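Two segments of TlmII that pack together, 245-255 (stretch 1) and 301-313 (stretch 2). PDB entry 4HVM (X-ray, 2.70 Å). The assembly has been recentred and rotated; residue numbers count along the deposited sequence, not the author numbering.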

# COMPACT_ATOMS: atom_id res chain seq x y z
N MSE A 245 8.22 -3.26 12.66
CA MSE A 245 7.16 -2.32 13.02
C MSE A 245 6.02 -3.01 13.73
O MSE A 245 5.57 -2.57 14.79
CB MSE A 245 6.63 -1.61 11.78
CG MSE A 245 7.52 -0.50 11.27
SE MSE A 245 7.66 0.96 12.55
CE MSE A 245 9.35 0.49 13.40
N ALA A 246 5.53 -4.10 13.15
CA ALA A 246 4.42 -4.85 13.71
C ALA A 246 4.74 -5.38 15.11
O ALA A 246 3.87 -5.41 15.98
CB ALA A 246 4.03 -6.00 12.79
N ALA A 247 5.99 -5.79 15.31
CA ALA A 247 6.42 -6.31 16.61
C ALA A 247 6.45 -5.21 17.65
O ALA A 247 5.98 -5.39 18.78
CB ALA A 247 7.78 -6.96 16.49
N LEU A 248 7.00 -4.06 17.28
CA LEU A 248 7.16 -2.94 18.20
C LEU A 248 5.84 -2.22 18.47
O LEU A 248 5.62 -1.74 19.58
CB LEU A 248 8.23 -1.97 17.70
CG LEU A 248 9.67 -2.46 17.80
CD1 LEU A 248 10.63 -1.43 17.23
CD2 LEU A 248 10.04 -2.81 19.23
N THR A 249 4.98 -2.15 17.46
CA THR A 249 3.67 -1.54 17.62
C THR A 249 2.82 -2.40 18.56
O THR A 249 2.14 -1.88 19.44
CB THR A 249 2.93 -1.39 16.28
OG1 THR A 249 3.68 -0.52 15.41
CG2 THR A 249 1.55 -0.81 16.49
N ALA A 250 2.87 -3.71 18.35
CA ALA A 250 2.16 -4.65 19.21
C ALA A 250 2.70 -4.58 20.63
O ALA A 250 1.95 -4.72 21.60
CB ALA A 250 2.28 -6.07 18.67
N TRP A 251 4.01 -4.37 20.75
CA TRP A 251 4.65 -4.26 22.06
C TRP A 251 4.13 -3.06 22.84
O TRP A 251 3.78 -3.18 24.01
CB TRP A 251 6.17 -4.15 21.91
CG TRP A 251 6.85 -3.61 23.14
CD1 TRP A 251 7.14 -4.30 24.28
CD2 TRP A 251 7.32 -2.28 23.33
NE1 TRP A 251 7.77 -3.47 25.18
CE2 TRP A 251 7.89 -2.22 24.62
CE3 TRP A 251 7.33 -1.12 22.55
CZ2 TRP A 251 8.46 -1.06 25.14
CZ3 TRP A 251 7.89 0.04 23.07
CH2 TRP A 251 8.44 0.05 24.35
N TRP A 252 4.11 -1.89 22.20
CA TRP A 252 3.71 -0.67 22.89
C TRP A 252 2.24 -0.70 23.29
O TRP A 252 1.89 -0.29 24.39
CB TRP A 252 3.99 0.56 22.04
CG TRP A 252 3.83 1.83 22.82
CD1 TRP A 252 4.77 2.41 23.62
CD2 TRP A 252 2.67 2.65 22.90
NE1 TRP A 252 4.27 3.55 24.18
CE2 TRP A 252 2.98 3.73 23.76
CE3 TRP A 252 1.39 2.59 22.32
CZ2 TRP A 252 2.06 4.73 24.05
CZ3 TRP A 252 0.49 3.60 22.62
CH2 TRP A 252 0.83 4.65 23.48
N LEU A 253 1.39 -1.18 22.39
CA LEU A 253 -0.03 -1.32 22.69
C LEU A 253 -0.25 -2.34 23.80
O LEU A 253 -1.28 -2.32 24.48
CB LEU A 253 -0.81 -1.71 21.44
CG LEU A 253 -0.78 -0.72 20.28
CD1 LEU A 253 -1.58 -1.25 19.11
CD2 LEU A 253 -1.30 0.64 20.72
N TRP A 254 0.71 -3.23 23.99
CA TRP A 254 0.66 -4.19 25.08
C TRP A 254 0.99 -3.51 26.40
O TRP A 254 0.37 -3.79 27.43
CB TRP A 254 1.59 -5.38 24.80
CG TRP A 254 1.86 -6.24 26.00
CD1 TRP A 254 1.00 -7.13 26.58
CD2 TRP A 254 3.08 -6.30 26.75
NE1 TRP A 254 1.61 -7.74 27.65
CE2 TRP A 254 2.88 -7.25 27.78
CE3 TRP A 254 4.31 -5.65 26.66
CZ2 TRP A 254 3.87 -7.55 28.71
CZ3 TRP A 254 5.29 -5.96 27.58
CH2 TRP A 254 5.07 -6.90 28.59
N THR A 255 1.97 -2.60 26.37
CA THR A 255 2.33 -1.82 27.56
C THR A 255 1.35 -0.67 27.78
O THR A 255 0.94 -0.42 28.91
CB THR A 255 3.75 -1.22 27.45
OG1 THR A 255 3.80 -0.27 26.39
CG2 THR A 255 4.78 -2.30 27.18
N VAL A 301 -4.19 -11.08 7.86
CA VAL A 301 -4.49 -10.81 9.26
C VAL A 301 -3.80 -11.85 10.14
O VAL A 301 -4.00 -13.05 9.96
CB VAL A 301 -6.00 -10.84 9.53
CG1 VAL A 301 -6.29 -10.62 11.00
CG2 VAL A 301 -6.71 -9.80 8.67
N PHE A 302 -2.97 -11.39 11.07
CA PHE A 302 -2.23 -12.28 11.95
C PHE A 302 -2.25 -11.80 13.39
O PHE A 302 -2.46 -10.61 13.65
CB PHE A 302 -0.78 -12.44 11.47
CG PHE A 302 0.03 -11.18 11.55
CD1 PHE A 302 -0.08 -10.21 10.58
CD2 PHE A 302 0.93 -10.98 12.59
CE1 PHE A 302 0.66 -9.05 10.65
CE2 PHE A 302 1.68 -9.83 12.66
CZ PHE A 302 1.55 -8.87 11.69
N GLY A 303 -2.04 -12.72 14.33
CA GLY A 303 -2.08 -12.38 15.74
C GLY A 303 -0.75 -12.58 16.45
O GLY A 303 -0.07 -13.59 16.26
N VAL A 304 -0.38 -11.60 17.27
CA VAL A 304 0.81 -11.71 18.10
C VAL A 304 0.40 -12.16 19.51
O VAL A 304 -0.38 -11.48 20.18
CB VAL A 304 1.55 -10.36 18.19
CG1 VAL A 304 2.83 -10.51 18.98
CG2 VAL A 304 1.84 -9.82 16.80
N ASP A 305 0.91 -13.30 19.94
CA ASP A 305 0.59 -13.83 21.26
C ASP A 305 1.46 -13.18 22.32
O ASP A 305 2.67 -13.41 22.38
CB ASP A 305 0.77 -15.35 21.28
CG ASP A 305 0.27 -15.97 22.57
OD1 ASP A 305 -0.45 -15.29 23.33
OD2 ASP A 305 0.61 -17.15 22.81
N LEU A 306 0.84 -12.37 23.17
CA LEU A 306 1.57 -11.58 24.16
C LEU A 306 1.44 -12.16 25.57
O LEU A 306 1.73 -11.48 26.55
CB LEU A 306 1.03 -10.15 24.17
CG LEU A 306 0.85 -9.47 22.81
CD1 LEU A 306 -0.17 -8.35 22.93
CD2 LEU A 306 2.17 -8.94 22.30
N THR A 307 1.01 -13.42 25.65
CA THR A 307 0.56 -14.02 26.91
C THR A 307 1.53 -13.95 28.10
O THR A 307 1.21 -13.37 29.13
CB THR A 307 0.11 -15.48 26.72
OG1 THR A 307 -1.01 -15.51 25.81
CG2 THR A 307 -0.31 -16.08 28.05
N GLY A 308 2.71 -14.55 27.96
CA GLY A 308 3.60 -14.69 29.10
C GLY A 308 4.70 -13.65 29.22
O GLY A 308 5.66 -13.85 29.96
N LEU A 309 4.55 -12.54 28.52
CA LEU A 309 5.60 -11.53 28.45
C LEU A 309 5.89 -10.83 29.79
O LEU A 309 5.00 -10.29 30.44
CB LEU A 309 5.26 -10.49 27.38
CG LEU A 309 5.26 -10.99 25.94
CD1 LEU A 309 4.89 -9.87 24.97
CD2 LEU A 309 6.61 -11.60 25.57
N ARG A 310 7.16 -10.86 30.18
CA ARG A 310 7.64 -10.12 31.35
C ARG A 310 9.04 -9.59 31.05
O ARG A 310 9.97 -10.38 30.89
CB ARG A 310 7.68 -11.01 32.58
CG ARG A 310 6.33 -11.22 33.25
CD ARG A 310 6.35 -12.47 34.10
NE ARG A 310 6.57 -13.65 33.28
CZ ARG A 310 6.94 -14.84 33.75
NH1 ARG A 310 7.14 -15.02 35.05
NH2 ARG A 310 7.12 -15.86 32.91
N GLU A 311 9.16 -8.27 30.99
CA GLU A 311 10.39 -7.62 30.54
C GLU A 311 10.87 -8.19 29.21
O GLU A 311 12.00 -8.69 29.12
CB GLU A 311 11.50 -7.76 31.59
CG GLU A 311 11.09 -7.38 33.00
CD GLU A 311 12.25 -7.48 33.98
OE1 GLU A 311 12.02 -7.26 35.19
OE2 GLU A 311 13.38 -7.79 33.55
N PRO A 312 10.02 -8.13 28.18
CA PRO A 312 10.40 -8.79 26.92
C PRO A 312 11.49 -8.02 26.18
O PRO A 312 11.65 -6.82 26.36
CB PRO A 312 9.10 -8.76 26.12
CG PRO A 312 8.40 -7.54 26.60
CD PRO A 312 8.75 -7.40 28.06
N SER A 313 12.24 -8.74 25.35
CA SER A 313 13.23 -8.11 24.49
C SER A 313 12.68 -8.01 23.08
O SER A 313 11.59 -8.51 22.79
CB SER A 313 14.52 -8.93 24.47
OG SER A 313 14.31 -10.19 23.86

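The helix of stretch 1 meets stretch 2 mainly along one stripe, with W251 reaching in beside it. A246, A250 and W254 recur every four residues, so they come up on the same side of the helix, and all three point their CA-to-CB bonds toward the strand and the loop that follows it. No hydrogen bond crosses between the segments; the contact is apolar packing, so it is best read through how the shapes fit.

At the strand end the helix offers almost no relief, and the strand supplies the bumps. F302 leaves its backbone sideways, yet its ring reaches far enough that CZ lies 3.9 Å from CB of A246. The methyl group sits at the edge of that ring, near its plane; alanine, with nothing beyond CB, lets the ring's tip come this close. One turn on, CB of A250 is 4.2 Å from CG2 of V304. Here the two backbones come fairly close, with the CA atoms of A250 and V304 7.3 Å apart, a spacing that suits a methyl group facing a short branched side chain. F302 and V304 alternate along the strand with G303, which makes no contact with the helix.

Beyond the strand the relief is reversed: the helix now carries the large bump, and the loop forms the hollow. W254, with chi1 in the t well, extends its indole among L306, L309 and P312, and 110 Å² of the residue is covered by stretch 2. L306 lines the near part of the ring, its CB 3.9 Å from CD1 of W254, while its CD2 reaches back to 4.3 Å from O of A250. L309 lies against the indole, with CD1 over one face and CB 3.5 Å from CZ2 of W254; its carbonyl O is also only 3.4 Å from that CZ2. P312 adds another wall, its CG 3.6 Å from CZ3 of W254, though the tryptophan stays partly exposed. A broad, rigid indole suits this place because it can touch all three residues at once.

The type I turn from L306 to L309 helps to shape the hollow. Its two leucines point toward the helix, whereas T307 between them points away, and G308 has no side chain to place.

P312 also touches a second tryptophan. W251 starts out sideways, but its indole comes nearer, and CG of P312 lies at the edge of that ring, 4.2 Å from CD1 of W251. CG is the proline atom nearest to both indoles.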